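Local coordinates for protein hydroalkoxylation enzyme phnH (Penicillium herquei, PDB 6JJT) that catalyses the enantioselective hydroalkoxylation that closes a prenylated phenalenone to (2'R)-atrovenetin in herqueinone biosynthesis, working as a homotetramer, at residues P24-K36 with L137-E149. Residues are numbered along the deposited sequence; the frame is centred on the assembly and turned at random.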
# COMPACT_ATOMS: atom_id res chain seq x y z
N PRO D 24 2.50 -22.77 14.75
CA PRO D 24 2.88 -23.30 13.45
C PRO D 24 4.30 -23.87 13.52
O PRO D 24 5.00 -23.69 14.51
CB PRO D 24 2.87 -22.01 12.59
CG PRO D 24 3.24 -20.95 13.56
CD PRO D 24 2.43 -21.29 14.79
N ASN D 25 4.70 -24.50 12.43
CA ASN D 25 6.06 -25.00 12.28
C ASN D 25 6.89 -23.97 11.50
O ASN D 25 6.31 -23.24 10.68
CB ASN D 25 6.09 -26.35 11.56
CG ASN D 25 5.40 -27.45 12.35
OD1 ASN D 25 4.43 -28.03 11.88
ND2 ASN D 25 5.88 -27.70 13.56
N LEU D 26 8.21 -23.96 11.76
CA LEU D 26 9.21 -23.09 11.12
C LEU D 26 10.20 -23.97 10.36
O LEU D 26 10.72 -24.94 10.93
CB LEU D 26 9.95 -22.26 12.17
CG LEU D 26 9.10 -21.30 12.99
CD1 LEU D 26 9.72 -21.08 14.36
CD2 LEU D 26 8.99 -19.98 12.28
N GLU D 27 10.50 -23.64 9.10
CA GLU D 27 11.48 -24.35 8.30
C GLU D 27 12.38 -23.32 7.63
O GLU D 27 11.89 -22.32 7.12
CB GLU D 27 10.79 -25.20 7.23
CG GLU D 27 10.32 -26.57 7.70
CD GLU D 27 11.29 -27.34 8.60
OE1 GLU D 27 12.48 -27.52 8.21
OE2 GLU D 27 10.86 -27.74 9.71
N PHE D 28 13.69 -23.53 7.61
CA PHE D 28 14.59 -22.56 6.99
C PHE D 28 14.29 -22.46 5.51
O PHE D 28 14.07 -23.43 4.79
CB PHE D 28 16.05 -23.00 7.21
CG PHE D 28 17.01 -22.02 6.57
CD1 PHE D 28 17.10 -20.70 6.99
CD2 PHE D 28 17.77 -22.42 5.48
CE1 PHE D 28 17.99 -19.82 6.38
CE2 PHE D 28 18.62 -21.53 4.84
CZ PHE D 28 18.72 -20.23 5.28
N LEU D 29 14.13 -21.20 5.04
CA LEU D 29 13.71 -20.99 3.66
C LEU D 29 14.86 -20.45 2.79
O LEU D 29 15.04 -20.99 1.70
CB LEU D 29 12.52 -20.01 3.62
CG LEU D 29 11.84 -19.80 2.27
CD1 LEU D 29 11.26 -21.07 1.67
CD2 LEU D 29 10.80 -18.68 2.34
N PHE D 30 15.50 -19.34 3.21
CA PHE D 30 16.55 -18.74 2.37
C PHE D 30 17.30 -17.72 3.18
O PHE D 30 16.80 -17.25 4.19
CB PHE D 30 16.03 -18.07 1.07
CG PHE D 30 15.29 -16.75 1.20
CD1 PHE D 30 13.99 -16.69 1.74
CD2 PHE D 30 15.86 -15.57 0.72
CE1 PHE D 30 13.32 -15.47 1.81
CE2 PHE D 30 15.17 -14.36 0.76
CZ PHE D 30 13.89 -14.31 1.32
N SER D 31 18.50 -17.36 2.69
CA SER D 31 19.22 -16.21 3.19
C SER D 31 19.35 -15.20 2.06
O SER D 31 19.31 -15.52 0.87
CB SER D 31 20.58 -16.60 3.71
OG SER D 31 21.32 -17.07 2.61
N ALA D 32 19.56 -13.95 2.48
CA ALA D 32 19.77 -12.86 1.55
C ALA D 32 20.94 -12.05 2.08
O ALA D 32 20.99 -11.73 3.28
CB ALA D 32 18.54 -11.99 1.43
N ASN D 33 21.90 -11.77 1.19
CA ASN D 33 23.04 -10.94 1.52
C ASN D 33 22.98 -9.74 0.58
O ASN D 33 23.29 -9.88 -0.61
CB ASN D 33 24.34 -11.72 1.33
CG ASN D 33 25.54 -11.07 1.97
OD1 ASN D 33 25.43 -10.07 2.68
ND2 ASN D 33 26.70 -11.68 1.78
N LEU D 34 22.47 -8.61 1.10
CA LEU D 34 21.96 -7.56 0.25
C LEU D 34 22.97 -6.43 0.16
O LEU D 34 23.77 -6.21 1.06
CB LEU D 34 20.65 -7.07 0.89
CG LEU D 34 19.47 -8.05 0.91
CD1 LEU D 34 18.34 -7.50 1.77
CD2 LEU D 34 18.99 -8.39 -0.49
N THR D 35 22.92 -5.72 -0.97
CA THR D 35 23.66 -4.47 -1.12
C THR D 35 22.63 -3.35 -1.30
O THR D 35 21.59 -3.54 -1.95
CB THR D 35 24.72 -4.50 -2.24
OG1 THR D 35 24.11 -4.73 -3.50
CG2 THR D 35 25.78 -5.58 -2.01
N LYS D 36 22.93 -2.19 -0.72
CA LYS D 36 21.98 -1.09 -0.73
C LYS D 36 22.68 0.19 -1.14
O LYS D 36 23.88 0.35 -0.87
CB LYS D 36 21.38 -0.95 0.66
CG LYS D 36 20.62 -2.18 1.12
CD LYS D 36 19.80 -2.00 2.37
CE LYS D 36 18.87 -3.18 2.59
NZ LYS D 36 17.92 -2.94 3.70
N LEU D 137 23.29 -8.66 14.36
CA LEU D 137 22.66 -7.36 14.19
C LEU D 137 23.63 -6.25 13.77
O LEU D 137 23.22 -5.18 13.32
CB LEU D 137 21.86 -7.01 15.45
CG LEU D 137 20.65 -7.91 15.72
CD1 LEU D 137 20.03 -7.62 17.08
CD2 LEU D 137 19.61 -7.74 14.61
N ASN D 138 24.94 -6.50 13.90
CA ASN D 138 25.89 -5.52 13.40
C ASN D 138 26.22 -5.82 11.93
O ASN D 138 27.03 -5.12 11.35
CB ASN D 138 27.08 -5.31 14.33
CG ASN D 138 27.62 -6.59 14.93
OD1 ASN D 138 28.04 -7.48 14.20
ND2 ASN D 138 27.63 -6.66 16.25
N GLU D 139 25.55 -6.82 11.34
CA GLU D 139 25.64 -7.06 9.89
C GLU D 139 24.23 -7.09 9.30
O GLU D 139 23.69 -8.15 9.02
CB GLU D 139 26.42 -8.33 9.58
CG GLU D 139 27.90 -8.17 9.82
CD GLU D 139 28.70 -9.45 9.97
OE1 GLU D 139 28.10 -10.55 9.89
OE2 GLU D 139 29.94 -9.34 10.18
N ILE D 140 23.64 -5.91 9.16
CA ILE D 140 22.20 -5.78 8.96
C ILE D 140 21.78 -6.25 7.58
O ILE D 140 20.59 -6.48 7.34
CB ILE D 140 21.67 -4.35 9.22
CG1 ILE D 140 22.24 -3.33 8.23
CG2 ILE D 140 21.87 -3.91 10.66
CD1 ILE D 140 21.75 -1.90 8.46
N ASN D 141 22.74 -6.40 6.67
CA ASN D 141 22.48 -6.72 5.27
C ASN D 141 22.45 -8.23 5.02
O ASN D 141 22.16 -8.66 3.90
CB ASN D 141 23.31 -5.86 4.33
CG ASN D 141 22.88 -4.40 4.34
OD1 ASN D 141 21.71 -4.07 4.51
ND2 ASN D 141 23.84 -3.50 4.17
N PHE D 142 22.76 -9.05 6.04
CA PHE D 142 22.65 -10.50 5.90
C PHE D 142 21.52 -11.02 6.78
O PHE D 142 21.59 -10.89 8.01
CB PHE D 142 23.96 -11.22 6.28
CG PHE D 142 23.84 -12.71 6.08
CD1 PHE D 142 23.87 -13.26 4.81
CD2 PHE D 142 23.61 -13.57 7.14
CE1 PHE D 142 23.71 -14.64 4.59
CE2 PHE D 142 23.46 -14.94 6.93
CZ PHE D 142 23.50 -15.48 5.66
N LEU D 143 20.48 -11.57 6.14
CA LEU D 143 19.32 -12.06 6.87
C LEU D 143 19.02 -13.51 6.54
O LEU D 143 19.27 -13.99 5.45
CB LEU D 143 18.08 -11.22 6.53
CG LEU D 143 18.19 -9.73 6.87
CD1 LEU D 143 18.58 -8.91 5.63
CD2 LEU D 143 16.82 -9.27 7.40
N GLU D 144 18.49 -14.18 7.55
CA GLU D 144 18.01 -15.54 7.40
C GLU D 144 16.49 -15.55 7.55
O GLU D 144 16.01 -14.96 8.52
CB GLU D 144 18.65 -16.43 8.48
CG GLU D 144 20.09 -16.76 8.15
CD GLU D 144 20.88 -17.33 9.32
OE1 GLU D 144 20.38 -17.31 10.44
OE2 GLU D 144 21.99 -17.78 9.07
N TYR D 145 15.86 -16.31 6.69
CA TYR D 145 14.40 -16.34 6.64
C TYR D 145 13.85 -17.75 6.79
O TYR D 145 14.41 -18.71 6.24
CB TYR D 145 13.91 -15.77 5.30
CG TYR D 145 14.24 -14.33 5.01
CD1 TYR D 145 15.44 -14.03 4.39
CD2 TYR D 145 13.37 -13.29 5.32
CE1 TYR D 145 15.78 -12.72 4.09
CE2 TYR D 145 13.70 -11.97 5.01
CZ TYR D 145 14.92 -11.69 4.40
OH TYR D 145 15.26 -10.41 4.03
N TRP D 146 12.66 -17.83 7.41
CA TRP D 146 11.95 -19.06 7.76
C TRP D 146 10.56 -19.06 7.15
O TRP D 146 9.85 -18.05 7.25
CB TRP D 146 11.86 -19.16 9.29
CG TRP D 146 13.23 -19.22 9.89
CD1 TRP D 146 14.07 -18.17 10.13
CD2 TRP D 146 13.94 -20.41 10.26
NE1 TRP D 146 15.26 -18.63 10.65
CE2 TRP D 146 15.21 -20.00 10.71
CE3 TRP D 146 13.61 -21.77 10.25
CZ2 TRP D 146 16.16 -20.91 11.20
CZ3 TRP D 146 14.55 -22.67 10.70
CH2 TRP D 146 15.80 -22.24 11.15
N GLN D 147 10.11 -20.19 6.61
CA GLN D 147 8.73 -20.45 6.22
C GLN D 147 7.92 -20.78 7.47
O GLN D 147 8.35 -21.61 8.29
CB GLN D 147 8.68 -21.63 5.25
CG GLN D 147 7.32 -22.13 4.78
CD GLN D 147 7.47 -23.10 3.63
OE1 GLN D 147 8.59 -23.45 3.26
NE2 GLN D 147 6.38 -23.59 3.06
N ILE D 148 6.79 -20.09 7.66
CA ILE D 148 5.94 -20.30 8.84
C ILE D 148 4.66 -20.92 8.34
O ILE D 148 3.99 -20.30 7.54
CB ILE D 148 5.61 -18.98 9.56
CG1 ILE D 148 6.86 -18.19 9.89
CG2 ILE D 148 4.81 -19.25 10.83
CD1 ILE D 148 6.58 -16.85 10.50
N GLU D 149 4.28 -22.12 8.79
CA GLU D 149 2.98 -22.68 8.46
C GLU D 149 2.70 -23.92 9.30
O GLU D 149 3.64 -24.44 9.84
CB GLU D 149 2.79 -23.07 6.99
CG GLU D 149 3.89 -23.91 6.42
CD GLU D 149 3.73 -24.10 4.92
OE1 GLU D 149 3.93 -23.11 4.12
OE2 GLU D 149 3.38 -25.24 4.54
OXT GLU D 149 1.54 -24.33 9.31
O HOH W 1 1.87 -26.71 11.09
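Phe30 and Tyr145 lie ring over ring in an offset stack, planes 5° apart and centroids 4.3 Å apart, with Phe30 CZ 3.5 Å from Tyr145 CD1. Phe30 reaches this place because its CG sits between the backbone N and carbonyl carbon (chi1 73°), which folds the ring across the neighbouring strand. Ala32 CB meets the tyrosine edge, 3.9 Å from CE1. The indole face of Trp146 takes Phe28 CB over its six-membered ring in a CH-pi contact, and the phenylalanine ring points its edge at that face, planes at 74°. A classic beta bulge lies where these clusters meet. Tyr145 O accepts from both Leu29 N (2.8 Å) and Phe30 N (3.3 Å), shifting the antiparallel register by one residue. Beyond it, Leu26 CD2 packs 3.7 Å from Ile148 CG1, and Leu26 and Ile148 each meet their own counterpart in a neighbouring subunit. Asn25 N bonds to Glu149 O (2.8 Å), so pairing runs to the C-terminus. Outward, Phe65 meets the Phe30 ring and Asn64 ND2 bonds to Leu29 O. First and last strands thus close the eight-stranded barrel through backbone bonds, with Tyr145 O gripped by two donors at the bulge.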